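PDB 4V1T: LYND from Lyngbya aestuarii, which probably catalyses the ATP-dependent cyclodehydration of residues in peptide substrates to heterocycles, as a YcaO-type enzyme. Local coordinates for residues B[112-117]-B[266-271]; B[132-137]-B[262-267]; B[272-275]-B[279-282]; B[181-186]-B[190-195]; B[128-133]-B[153-158]. One frame throughout, in Å; residues are numbered along the deposited sequence.

Contact 1 (B[112-117]-B[266-271]); sequences QPVTLT and KWIVKY
The side-chain amide of Gln112 and the phenol ring of Tyr271 lie almost in one plane, 9° apart, with OE1 of Gln112 at the ring edge, 3.4 Å from Tyr271 CD2. The amide oxygen therefore faces the C-H edge, the slightly positive part of an aromatic ring, and avoids its electron-rich face. A second flat group, the Trp267 indole, has CB of Tyr271, one helical turn later, over one face toward the rim. The other half of the amide turns to the helix backbone: Gln112 NE2 gives a hydrogen bond to Ile268 O, 3.1 Å long and bent to 147° at the hydrogen. The donor stands well above the carbonyl plane. Since His272 N lies close to the same oxygen, at the position expected of the helical i+4 donor, the glutamine reaches it from the flank of the helix. NE2 also donates to Ala109 O, which would hold the amide against rotation. Glutamine suits the place because its chain, running straight past CG (chi2 171°), is long enough to span from the loop to the helix. Deeper in, Val114 CG2 meets Ile268 CG2 at 4.3 Å, a looser apolar touch between two branched side chains. Ile139 adds to the cover over Ile268. This is the helix-on-sheet layering of an alpha/beta domain: strand 114-118, bonded to strand 154-157 on one side and to strand 141-142 on the other, lies in the sheet with helix 250-275 packed across its face.

Contact 2 (B[132-137]-B[262-267]); sequences TALRDI and TEIAKW
Leu134 and Ile264 cross at about a right angle, and a single methyl does the touching. Leu134 CD2 rests 3.8 Å from Ile264 CG2, with Ile264 CB and CD1 a little further off, so that it sits against the branch point of the isoleucine. The second touch is Ile137 CD1 on Ala265 CB, at 3.9 Å. Alanine suits this position, because its small methyl lets the end of a longer chain come close to the helix surface. Ile137 CG1 stands between the backbone N and carbonyl carbon (chi1 57°), an uncommon choice for isoleucine, and from there the extended chain carries CD1 across. No hydrogen bond joins the two segments, and every residue that touches is buried. In the next shell, Ala261, one turn before Ala265, meets both Leu134 and Ile137, while Trp96 of helix 90-98 covers Ala265. Ile137 follows the last turns of helix 124-135, where Ile137 N bonds to Leu134 O and so sets the two apolar residues beside each other. Along helix 250-275, Lys266 NZ forms a salt bridge with Glu263 OE2 at 3.0 Å, one turn apart, and is also bonded to Ser296 O of the second subunit. Such a buried pair probably compensates much of its own charge. Thr262 OG1 bonds to Gln258 O and to Ser251 OG of the second subunit, whose Pro250 packs on Ile137. The arrangement is helix-on-helix packing in an alpha/beta domain, with helix 250-275 holding helix 124-135 on one flank and contributing to the subunit interface on another.

Contact 3 (B[272-275]-B[279-282]); sequences HVNA and GTVF
Val273 and Thr280 supply a van der Waals contact, with Val273 CG1 3.7 Å from Thr280 OG1. The valine puts this methyl forward because CG1 is anti to the backbone N (chi1 -179°), while the threonine hydroxyl stands between its own N and carbonyl carbon. The two side chains meet obliquely. Short side chains suffice to meet here because the backbones run close, the CA atoms of Val273 and Val281 being 7.0 Å apart. On the helix side, Val273 also packs on Val105 of helix 103-109. Val281 turns its side chain toward the helix as well and packs near the aliphatic part of Lys270, a suitable apolar neighbour one turn back along the same helix. Its closer approach to the Asn274 amide is too short to be trusted. The motif is the reversal that follows the C-terminal end of helix 250-275, by which the chain doubles back toward strand 289-294 and lays residues 279-282 against the last turn of the helix. Polar interactions converge on a carbonyl inside this turn. Thr280 OG1 is hydrogen-bonded to Ala277 O, and Asn274 ND2 donates a weak bond to the same oxygen. Asn274 ND2 also comes within 3.3 Å of Gly279 N, but both are donors and no bond joins them. Asparagine and threonine fit here because short polar side chains can reach the nearby main chain. The last element is conformational: Gly279 has a positive phi of 76°, easy for glycine and less favourable for most other residues.

Contact 4 (B[181-186]-B[190-195]); sequences LLVKPV and LWLGPV
Lys184 lies obliquely over the indole of Trp191, its CD 4.3 Å from the centroid of the five-membered ring and 19° off the normal, a CH-pi contact on one face. Beyond CD the lysine bends (chi4 -63°), which brings NZ to Val186 O at 2.8 Å; NZ also bonds to Val189 O and makes a salt bridge with Glu28 of the second subunit. On the sheet face that carries Leu181, Val183, Leu192 and Val195, side chains interlock. Val183 CG2 meets Leu192 CD1 at 4.0 Å, and Leu181 CD1 comes to 3.6 Å from Gly193 CA as well as touching Val195. Lys184 and Trp191 form an antiparallel hydrogen-bonded pair with bonds both ways, Lys184 N to Trp191 O being 2.8 Å. Between Leu181 and Val183 the register slips by one residue, a beta bulge. Here Gly193 adopts an extended conformation of positive phi (97°) that suits a residue without a side chain, and Pro194 follows a cis peptide, its O accepting from Leu182 N. In this hairpin a lysine methylene lies on one face of the tryptophan, whose ring also meets that of Tyr161, while backbone carbonyls and a carboxylate of the other subunit satisfy the lysine's probably charged end.

Contact 5 (B[128-133]-B[153-158]); sequences AALTTA and LNVVLT
Helix 124-135 runs over strand 154-157 at a distance set by large side chains, the CA atoms of Leu130 and Leu157 being 9.6 Å apart. Leu130 carries the whole helical side of the contact. With CG anti to the backbone N (chi1 179°), it reaches down toward the sheet, and its CD2 methyl meets Leu157 CD2 at 3.5 Å, a tight approach for two methyl groups. The same Leu130 CD2 lies 4.2 Å from Val155 CG1, so one methyl is set against two neighbouring side chains on the same face of the strand. Alternation explains the pairing: Val155 and Leu157 both point toward the helix, whereas Val156 between them points away. Leu157 has a chi1 of -35°, some way from the usual -60°, and has Val183 of the next strand as a further neighbour. Leucine suits both positions because its forked end, carried on a flexible stem, reaches across from helix to sheet. Val155, beta-branched and shorter, suits an extended strand and keeps its bulk near the sheet. Around them, Leu116 of strand 114-118 packs on Leu130 as well as on Val155, and Ile264 of helix 250-275 reaches Val155. No hydrogen bond crosses between the segments, and the touching residues are all buried, so the attraction here is hydrophobic, its specificity coming from shape and from the alternation of the strand.

In the fold
All five contacts lie in one alpha/beta region, with helices packed on a mixed sheet. Helix 250-275 carries contacts 2, 1 and 3 in turn toward its C-terminal end, with the centres of contacts 1 and 2 about 8 Å apart and those of 2 and 3 about 18 Å. Contacts 1, 4 and 5 share the sheet, in which strands 114-118, 154-157, 180-184 and 189-196 are successive neighbours. In sequence, contacts 5 and 4 fall between the two halves of contact 1; contact 2 starts on the same stretch as contact 5 and ends on that of contact 1, and contact 3 comes last. The helix thus packs on a sheet whose strands come both before and after it, tying distant parts of the chain together.

Contact 1 (B[112-117]-B[266-271])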
# COMPACT_ATOMS: atom_id res chain seq x y z
N GLN B 112 34.18 5.76 -18.58
CA GLN B 112 33.48 5.25 -19.76
C GLN B 112 32.72 6.38 -20.44
O GLN B 112 31.91 7.05 -19.80
CB GLN B 112 32.50 4.15 -19.36
CG GLN B 112 33.14 2.87 -18.87
CD GLN B 112 32.13 1.90 -18.29
OE1 GLN B 112 31.74 0.93 -18.94
NE2 GLN B 112 31.68 2.17 -17.07
N PRO B 113 32.99 6.60 -21.74
CA PRO B 113 32.25 7.67 -22.41
C PRO B 113 30.80 7.27 -22.72
O PRO B 113 30.47 6.09 -22.83
CB PRO B 113 33.05 7.90 -23.69
CG PRO B 113 33.76 6.63 -23.95
CD PRO B 113 33.98 5.97 -22.62
N VAL B 114 29.96 8.29 -22.86
CA VAL B 114 28.54 8.13 -23.15
C VAL B 114 28.18 8.95 -24.40
O VAL B 114 28.89 9.90 -24.75
CB VAL B 114 27.71 8.57 -21.92
CG1 VAL B 114 26.36 9.16 -22.30
CG2 VAL B 114 27.54 7.40 -20.97
N THR B 115 27.10 8.58 -25.08
CA THR B 115 26.58 9.38 -26.20
C THR B 115 25.19 9.89 -25.87
O THR B 115 24.40 9.19 -25.24
CB THR B 115 26.53 8.58 -27.52
OG1 THR B 115 25.68 7.44 -27.38
CG2 THR B 115 27.92 8.14 -27.94
N LEU B 116 24.93 11.13 -26.29
CA LEU B 116 23.60 11.74 -26.18
C LEU B 116 22.99 11.86 -27.57
O LEU B 116 23.69 12.16 -28.54
CB LEU B 116 23.67 13.13 -25.53
CG LEU B 116 24.44 13.24 -24.22
CD1 LEU B 116 24.18 14.60 -23.58
CD2 LEU B 116 24.09 12.13 -23.24
N THR B 117 21.68 11.62 -27.66
CA THR B 117 20.96 11.68 -28.94
C THR B 117 19.59 12.33 -28.74
O THR B 117 18.73 11.75 -28.09
CB THR B 117 20.78 10.28 -29.56
OG1 THR B 117 22.01 9.55 -29.51
CG2 THR B 117 20.31 10.40 -31.01
N LYS B 266 25.11 5.99 -12.03
CA LYS B 266 24.83 4.79 -11.29
C LYS B 266 24.76 3.58 -12.20
O LYS B 266 25.17 2.49 -11.82
CB LYS B 266 23.54 4.93 -10.49
CG LYS B 266 23.68 5.76 -9.22
CD LYS B 266 22.61 5.43 -8.20
CE LYS B 266 21.31 6.11 -8.52
NZ LYS B 266 20.15 5.36 -8.00
N TRP B 267 24.23 3.77 -13.40
CA TRP B 267 24.17 2.67 -14.36
C TRP B 267 25.56 2.24 -14.85
O TRP B 267 25.86 1.04 -14.87
CB TRP B 267 23.31 3.01 -15.58
CG TRP B 267 23.43 1.95 -16.60
CD1 TRP B 267 24.15 2.01 -17.76
CD2 TRP B 267 22.88 0.63 -16.54
NE1 TRP B 267 24.06 0.82 -18.43
CE2 TRP B 267 23.28 -0.05 -17.70
CE3 TRP B 267 22.07 -0.04 -15.62
CZ2 TRP B 267 22.91 -1.35 -17.98
CZ3 TRP B 267 21.70 -1.34 -15.88
CH2 TRP B 267 22.12 -1.99 -17.05
N ILE B 268 26.38 3.20 -15.25
CA ILE B 268 27.69 2.87 -15.82
C ILE B 268 28.58 2.23 -14.77
O ILE B 268 29.38 1.34 -15.09
CB ILE B 268 28.40 4.11 -16.44
CG1 ILE B 268 28.57 5.22 -15.40
CG2 ILE B 268 27.62 4.61 -17.64
CD1 ILE B 268 29.39 6.39 -15.88
N VAL B 269 28.45 2.67 -13.51
CA VAL B 269 29.25 2.10 -12.43
C VAL B 269 28.83 0.66 -12.20
O VAL B 269 29.66 -0.26 -12.13
CB VAL B 269 29.13 2.91 -11.14
CG1 VAL B 269 29.68 2.14 -9.93
CG2 VAL B 269 29.83 4.24 -11.29
N LYS B 270 27.52 0.47 -12.08
CA LYS B 270 26.94 -0.86 -11.97
C LYS B 270 27.38 -1.76 -13.12
O LYS B 270 27.74 -2.93 -12.93
CB LYS B 270 25.42 -0.74 -11.91
CG LYS B 270 24.67 -2.06 -11.94
CD LYS B 270 23.40 -1.96 -11.11
CE LYS B 270 22.49 -3.14 -11.29
NZ LYS B 270 21.17 -2.90 -10.65
N TYR B 271 27.36 -1.21 -14.32
CA TYR B 271 27.70 -1.97 -15.52
C TYR B 271 29.17 -2.38 -15.50
O TYR B 271 29.51 -3.49 -15.90
CB TYR B 271 27.42 -1.14 -16.75
CG TYR B 271 27.98 -1.73 -18.02
CD1 TYR B 271 27.47 -2.90 -18.56
CD2 TYR B 271 29.03 -1.10 -18.69
CE1 TYR B 271 27.99 -3.44 -19.73
CE2 TYR B 271 29.54 -1.63 -19.86
CZ TYR B 271 29.01 -2.79 -20.38
OH TYR B 271 29.52 -3.33 -21.53

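Contact 2 (B[132-137]-B[262-267])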
# COMPACT_ATOMS: atom_id res chain seq x y z
N THR B 132 26.97 19.10 -19.73
CA THR B 132 27.61 19.81 -18.64
C THR B 132 27.35 19.10 -17.31
O THR B 132 28.26 18.92 -16.49
CB THR B 132 27.11 21.26 -18.57
OG1 THR B 132 27.40 21.89 -19.82
CG2 THR B 132 27.81 22.04 -17.45
N ALA B 133 26.11 18.68 -17.10
CA ALA B 133 25.75 17.99 -15.88
C ALA B 133 26.59 16.73 -15.71
O ALA B 133 27.08 16.44 -14.62
CB ALA B 133 24.28 17.64 -15.89
N LEU B 134 26.75 15.98 -16.79
CA LEU B 134 27.54 14.75 -16.75
C LEU B 134 29.02 15.04 -16.49
O LEU B 134 29.69 14.32 -15.74
CB LEU B 134 27.38 13.97 -18.06
CG LEU B 134 26.04 13.26 -18.23
CD1 LEU B 134 25.76 12.90 -19.68
CD2 LEU B 134 26.00 12.03 -17.36
N ARG B 135 29.52 16.09 -17.13
CA ARG B 135 30.92 16.47 -17.00
C ARG B 135 31.27 16.87 -15.57
O ARG B 135 32.38 16.64 -15.11
CB ARG B 135 31.24 17.63 -17.96
CG ARG B 135 32.69 18.06 -17.97
CD ARG B 135 32.90 19.12 -19.05
NE ARG B 135 34.29 19.56 -19.14
CZ ARG B 135 34.76 20.35 -20.10
NH1 ARG B 135 33.97 20.82 -21.05
NH2 ARG B 135 36.05 20.70 -20.10
N ASP B 136 30.32 17.45 -14.87
CA ASP B 136 30.55 17.89 -13.49
C ASP B 136 30.67 16.70 -12.53
O ASP B 136 31.16 16.85 -11.42
CB ASP B 136 29.42 18.83 -13.05
CG ASP B 136 29.46 20.17 -13.77
OD1 ASP B 136 30.51 20.50 -14.35
OD2 ASP B 136 28.44 20.89 -13.75
N ILE B 137 30.23 15.52 -12.96
CA ILE B 137 30.36 14.33 -12.13
C ILE B 137 31.36 13.35 -12.73
O ILE B 137 31.43 12.20 -12.31
CB ILE B 137 29.00 13.64 -11.91
CG1 ILE B 137 28.34 13.26 -13.24
CG2 ILE B 137 28.07 14.55 -11.13
CD1 ILE B 137 27.10 12.42 -13.08
N THR B 262 22.72 11.55 -12.52
CA THR B 262 22.97 10.66 -11.40
C THR B 262 22.67 9.21 -11.76
O THR B 262 23.45 8.31 -11.46
CB THR B 262 22.10 11.07 -10.19
OG1 THR B 262 22.44 12.39 -9.79
CG2 THR B 262 22.32 10.12 -9.02
N GLU B 263 21.53 8.98 -12.42
CA GLU B 263 21.13 7.62 -12.77
C GLU B 263 21.99 7.06 -13.90
O GLU B 263 22.19 5.84 -14.00
CB GLU B 263 19.65 7.58 -13.15
CG GLU B 263 18.71 7.89 -11.99
CD GLU B 263 18.84 6.90 -10.84
OE1 GLU B 263 19.05 5.70 -11.09
OE2 GLU B 263 18.70 7.33 -9.68
N ILE B 264 22.49 7.94 -14.75
CA ILE B 264 23.42 7.54 -15.78
C ILE B 264 24.71 7.04 -15.12
O ILE B 264 25.23 6.00 -15.48
CB ILE B 264 23.72 8.70 -16.75
CG1 ILE B 264 22.52 8.90 -17.69
CG2 ILE B 264 24.96 8.39 -17.60
CD1 ILE B 264 22.50 10.25 -18.39
N ALA B 265 25.21 7.82 -14.17
CA ALA B 265 26.42 7.47 -13.43
C ALA B 265 26.24 6.15 -12.69
O ALA B 265 27.11 5.28 -12.73
CB ALA B 265 26.79 8.57 -12.45
N LYS B 266 25.11 5.99 -12.03
CA LYS B 266 24.83 4.79 -11.29
C LYS B 266 24.76 3.58 -12.20
O LYS B 266 25.17 2.49 -11.82
CB LYS B 266 23.54 4.93 -10.49
CG LYS B 266 23.68 5.76 -9.22
CD LYS B 266 22.61 5.43 -8.20
CE LYS B 266 21.31 6.11 -8.52
NZ LYS B 266 20.15 5.36 -8.00
N TRP B 267 24.23 3.77 -13.40
CA TRP B 267 24.17 2.67 -14.36
C TRP B 267 25.56 2.24 -14.85
O TRP B 267 25.86 1.04 -14.87
CB TRP B 267 23.31 3.01 -15.58
CG TRP B 267 23.43 1.95 -16.60
CD1 TRP B 267 24.15 2.01 -17.76
CD2 TRP B 267 22.88 0.63 -16.54
NE1 TRP B 267 24.06 0.82 -18.43
CE2 TRP B 267 23.28 -0.05 -17.70
CE3 TRP B 267 22.07 -0.04 -15.62
CZ2 TRP B 267 22.91 -1.35 -17.98
CZ3 TRP B 267 21.70 -1.34 -15.88
CH2 TRP B 267 22.12 -1.99 -17.05

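Contact 3 (B[272-275]-B[279-282])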
# COMPACT_ATOMS: atom_id res chain seq x y z
N HIS B 272 30.03 -1.47 -15.05
CA HIS B 272 31.46 -1.74 -14.99
C HIS B 272 31.75 -2.90 -14.04
O HIS B 272 32.52 -3.78 -14.36
CB HIS B 272 32.20 -0.48 -14.53
CG HIS B 272 33.67 -0.69 -14.34
ND1 HIS B 272 34.55 -0.76 -15.40
CD2 HIS B 272 34.42 -0.82 -13.22
CE1 HIS B 272 35.77 -0.94 -14.94
NE2 HIS B 272 35.72 -0.98 -13.62
N VAL B 273 31.10 -2.90 -12.88
CA VAL B 273 31.37 -3.89 -11.83
C VAL B 273 30.77 -5.24 -12.18
O VAL B 273 31.14 -6.25 -11.59
CB VAL B 273 30.86 -3.41 -10.46
CG1 VAL B 273 31.16 -4.42 -9.35
CG2 VAL B 273 31.50 -2.09 -10.10
N ASN B 274 29.84 -5.27 -13.14
CA ASN B 274 29.21 -6.53 -13.56
C ASN B 274 29.77 -7.10 -14.87
O ASN B 274 29.47 -8.24 -15.21
CB ASN B 274 27.69 -6.36 -13.69
CG ASN B 274 26.96 -6.45 -12.35
OD1 ASN B 274 25.76 -6.21 -12.29
ND2 ASN B 274 27.67 -6.81 -11.27
N ALA B 275 30.57 -6.32 -15.59
CA ALA B 275 31.26 -6.84 -16.76
C ALA B 275 32.12 -8.01 -16.31
O ALA B 275 31.96 -9.13 -16.77
CB ALA B 275 32.11 -5.76 -17.41
N GLY B 279 26.60 -9.95 -10.84
CA GLY B 279 25.71 -10.14 -9.71
C GLY B 279 26.25 -9.73 -8.35
O GLY B 279 25.64 -10.05 -7.32
N THR B 280 27.38 -9.03 -8.32
CA THR B 280 27.95 -8.56 -7.06
C THR B 280 27.43 -7.17 -6.69
O THR B 280 27.66 -6.70 -5.58
CB THR B 280 29.49 -8.54 -7.13
OG1 THR B 280 29.91 -7.72 -8.22
CG2 THR B 280 30.04 -9.93 -7.33
N VAL B 281 26.73 -6.52 -7.62
CA VAL B 281 26.17 -5.19 -7.38
C VAL B 281 24.66 -5.31 -7.15
O VAL B 281 23.98 -6.03 -7.87
CB VAL B 281 26.44 -4.25 -8.56
CG1 VAL B 281 25.72 -4.74 -9.80
CG2 VAL B 281 26.00 -2.82 -8.22
N PHE B 282 24.16 -4.59 -6.15
CA PHE B 282 22.78 -4.76 -5.71
C PHE B 282 21.88 -3.58 -6.03
O PHE B 282 20.72 -3.77 -6.41
CB PHE B 282 22.76 -5.01 -4.20
CG PHE B 282 23.44 -6.28 -3.79
CD1 PHE B 282 22.77 -7.50 -3.86
CD2 PHE B 282 24.75 -6.27 -3.34
CE1 PHE B 282 23.40 -8.68 -3.48
CE2 PHE B 282 25.38 -7.45 -2.96
CZ PHE B 282 24.70 -8.65 -3.03

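Contact 4 (B[181-186]-B[190-195])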
# COMPACT_ATOMS: atom_id res chain seq x y z
N LEU B 181 19.42 4.59 -22.84
CA LEU B 181 18.53 5.17 -21.84
C LEU B 181 17.58 6.19 -22.48
O LEU B 181 17.98 6.95 -23.36
CB LEU B 181 19.34 5.85 -20.74
CG LEU B 181 18.59 6.80 -19.80
CD1 LEU B 181 17.60 6.06 -18.95
CD2 LEU B 181 19.56 7.56 -18.91
N LEU B 182 16.33 6.19 -22.03
CA LEU B 182 15.36 7.17 -22.47
C LEU B 182 15.08 8.15 -21.35
O LEU B 182 15.02 7.77 -20.18
CB LEU B 182 14.05 6.50 -22.91
CG LEU B 182 13.65 6.54 -24.38
CD1 LEU B 182 12.26 5.94 -24.53
CD2 LEU B 182 13.70 7.94 -24.97
N VAL B 183 14.92 9.41 -21.71
CA VAL B 183 14.56 10.44 -20.75
C VAL B 183 13.76 11.54 -21.44
O VAL B 183 13.96 11.83 -22.61
CB VAL B 183 15.80 11.04 -20.07
CG1 VAL B 183 16.67 11.75 -21.07
CG2 VAL B 183 15.39 12.00 -18.96
N LYS B 184 12.85 12.13 -20.67
CA LYS B 184 12.02 13.24 -21.13
C LYS B 184 12.04 14.29 -20.04
O LYS B 184 11.27 14.22 -19.09
CB LYS B 184 10.59 12.76 -21.41
CG LYS B 184 9.54 13.85 -21.66
CD LYS B 184 8.14 13.22 -21.70
CE LYS B 184 7.03 14.23 -21.47
NZ LYS B 184 7.12 14.85 -20.12
N PRO B 185 12.96 15.26 -20.15
CA PRO B 185 13.13 16.25 -19.09
C PRO B 185 12.27 17.49 -19.30
O PRO B 185 12.27 18.38 -18.46
CB PRO B 185 14.61 16.60 -19.22
CG PRO B 185 14.87 16.52 -20.70
CD PRO B 185 13.98 15.41 -21.20
N VAL B 186 11.55 17.54 -20.41
CA VAL B 186 10.60 18.62 -20.68
C VAL B 186 9.20 18.19 -20.27
O VAL B 186 8.91 17.00 -20.19
CB VAL B 186 10.60 19.03 -22.18
CG1 VAL B 186 11.97 19.52 -22.60
CG2 VAL B 186 10.15 17.87 -23.06
N LEU B 190 8.46 14.71 -15.46
CA LEU B 190 9.70 14.09 -15.87
C LEU B 190 9.49 12.61 -16.06
O LEU B 190 8.95 11.95 -15.18
CB LEU B 190 10.80 14.33 -14.82
CG LEU B 190 12.03 13.41 -14.86
CD1 LEU B 190 12.86 13.62 -16.12
CD2 LEU B 190 12.89 13.59 -13.63
N TRP B 191 9.90 12.09 -17.22
CA TRP B 191 10.03 10.64 -17.41
C TRP B 191 11.51 10.32 -17.44
O TRP B 191 12.27 10.97 -18.15
CB TRP B 191 9.37 10.15 -18.69
CG TRP B 191 7.89 10.30 -18.75
CD1 TRP B 191 7.14 11.31 -18.22
CD2 TRP B 191 6.97 9.41 -19.38
NE1 TRP B 191 5.80 11.10 -18.48
CE2 TRP B 191 5.67 9.94 -19.20
CE3 TRP B 191 7.12 8.21 -20.09
CZ2 TRP B 191 4.53 9.31 -19.70
CZ3 TRP B 191 5.99 7.58 -20.59
CH2 TRP B 191 4.70 8.14 -20.39
N LEU B 192 11.90 9.32 -16.68
CA LEU B 192 13.29 8.93 -16.56
C LEU B 192 13.39 7.40 -16.64
O LEU B 192 12.82 6.69 -15.83
CB LEU B 192 13.86 9.45 -15.24
CG LEU B 192 15.29 9.07 -14.88
CD1 LEU B 192 16.28 9.56 -15.92
CD2 LEU B 192 15.65 9.61 -13.50
N GLY B 193 14.11 6.91 -17.65
CA GLY B 193 14.23 5.49 -17.89
C GLY B 193 13.23 5.04 -18.94
O GLY B 193 12.43 5.85 -19.42
N PRO B 194 13.28 3.77 -19.31
CA PRO B 194 14.22 2.80 -18.75
C PRO B 194 15.58 2.82 -19.41
O PRO B 194 15.79 3.51 -20.41
CB PRO B 194 13.53 1.48 -19.02
CG PRO B 194 12.89 1.70 -20.34
CD PRO B 194 12.45 3.15 -20.36
N VAL B 195 16.50 2.06 -18.81
CA VAL B 195 17.67 1.60 -19.51
C VAL B 195 17.26 0.32 -20.24
O VAL B 195 16.87 -0.66 -19.60
CB VAL B 195 18.85 1.31 -18.56
CG1 VAL B 195 19.95 0.52 -19.26
CG2 VAL B 195 19.40 2.61 -18.00

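Contact 5 (B[128-133]-B[153-158])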
# COMPACT_ATOMS: atom_id res chain seq x y z
N ALA B 128 23.25 20.15 -24.48
CA ALA B 128 24.48 20.72 -23.96
C ALA B 128 24.45 20.81 -22.43
O ALA B 128 25.47 20.63 -21.78
CB ALA B 128 24.73 22.09 -24.57
N ALA B 129 23.28 21.08 -21.87
CA ALA B 129 23.13 21.18 -20.42
C ALA B 129 23.35 19.83 -19.75
O ALA B 129 24.03 19.76 -18.72
CB ALA B 129 21.75 21.72 -20.07
N LEU B 130 22.78 18.78 -20.32
CA LEU B 130 22.98 17.44 -19.79
C LEU B 130 24.45 17.07 -19.88
O LEU B 130 24.97 16.43 -18.98
CB LEU B 130 22.13 16.41 -20.54
CG LEU B 130 22.28 14.95 -20.07
CD1 LEU B 130 21.98 14.82 -18.57
CD2 LEU B 130 21.37 14.03 -20.85
N THR B 131 25.09 17.48 -20.97
CA THR B 131 26.51 17.23 -21.19
C THR B 131 27.31 17.86 -20.06
O THR B 131 28.21 17.23 -19.49
CB THR B 131 26.99 17.78 -22.56
OG1 THR B 131 26.31 17.09 -23.62
CG2 THR B 131 28.50 17.62 -22.72
N THR B 132 26.97 19.10 -19.73
CA THR B 132 27.61 19.81 -18.64
C THR B 132 27.35 19.10 -17.31
O THR B 132 28.26 18.92 -16.49
CB THR B 132 27.11 21.26 -18.57
OG1 THR B 132 27.40 21.89 -19.82
CG2 THR B 132 27.81 22.04 -17.45
N ALA B 133 26.11 18.68 -17.10
CA ALA B 133 25.75 17.99 -15.88
C ALA B 133 26.59 16.73 -15.71
O ALA B 133 27.08 16.44 -14.62
CB ALA B 133 24.28 17.64 -15.89
N LEU B 153 26.73 3.33 -22.99
CA LEU B 153 25.36 3.82 -22.89
C LEU B 153 25.06 4.94 -23.86
O LEU B 153 25.79 5.93 -23.93
CB LEU B 153 25.08 4.29 -21.47
CG LEU B 153 23.63 4.68 -21.18
CD1 LEU B 153 22.75 3.44 -21.13
CD2 LEU B 153 23.55 5.46 -19.88
N ASN B 154 23.98 4.79 -24.62
CA ASN B 154 23.45 5.88 -25.43
C ASN B 154 22.24 6.48 -24.71
O ASN B 154 21.29 5.76 -24.40
CB ASN B 154 23.06 5.39 -26.83
CG ASN B 154 22.58 6.51 -27.74
OD1 ASN B 154 23.07 7.64 -27.68
ND2 ASN B 154 21.61 6.20 -28.58
N VAL B 155 22.29 7.77 -24.43
CA VAL B 155 21.20 8.46 -23.77
C VAL B 155 20.35 9.21 -24.79
O VAL B 155 20.85 10.07 -25.51
CB VAL B 155 21.72 9.44 -22.72
CG1 VAL B 155 20.57 10.05 -21.94
CG2 VAL B 155 22.66 8.73 -21.77
N VAL B 156 19.05 8.89 -24.83
CA VAL B 156 18.13 9.49 -25.78
C VAL B 156 17.17 10.44 -25.07
O VAL B 156 16.40 10.02 -24.22
CB VAL B 156 17.33 8.42 -26.54
CG1 VAL B 156 16.42 9.07 -27.58
CG2 VAL B 156 18.27 7.45 -27.22
N LEU B 157 17.23 11.73 -25.43
CA LEU B 157 16.34 12.73 -24.86
C LEU B 157 15.17 12.95 -25.80
O LEU B 157 15.37 13.28 -26.97
CB LEU B 157 17.06 14.05 -24.62
CG LEU B 157 18.52 14.03 -24.20
CD1 LEU B 157 18.97 15.43 -23.85
CD2 LEU B 157 18.76 13.11 -23.01
N THR B 158 13.95 12.75 -25.31
CA THR B 158 12.75 12.87 -26.12
C THR B 158 11.77 13.82 -25.46
O THR B 158 11.91 14.12 -24.27
CB THR B 158 12.06 11.51 -26.36
OG1 THR B 158 11.02 11.66 -27.34
CG2 THR B 158 11.48 10.96 -25.05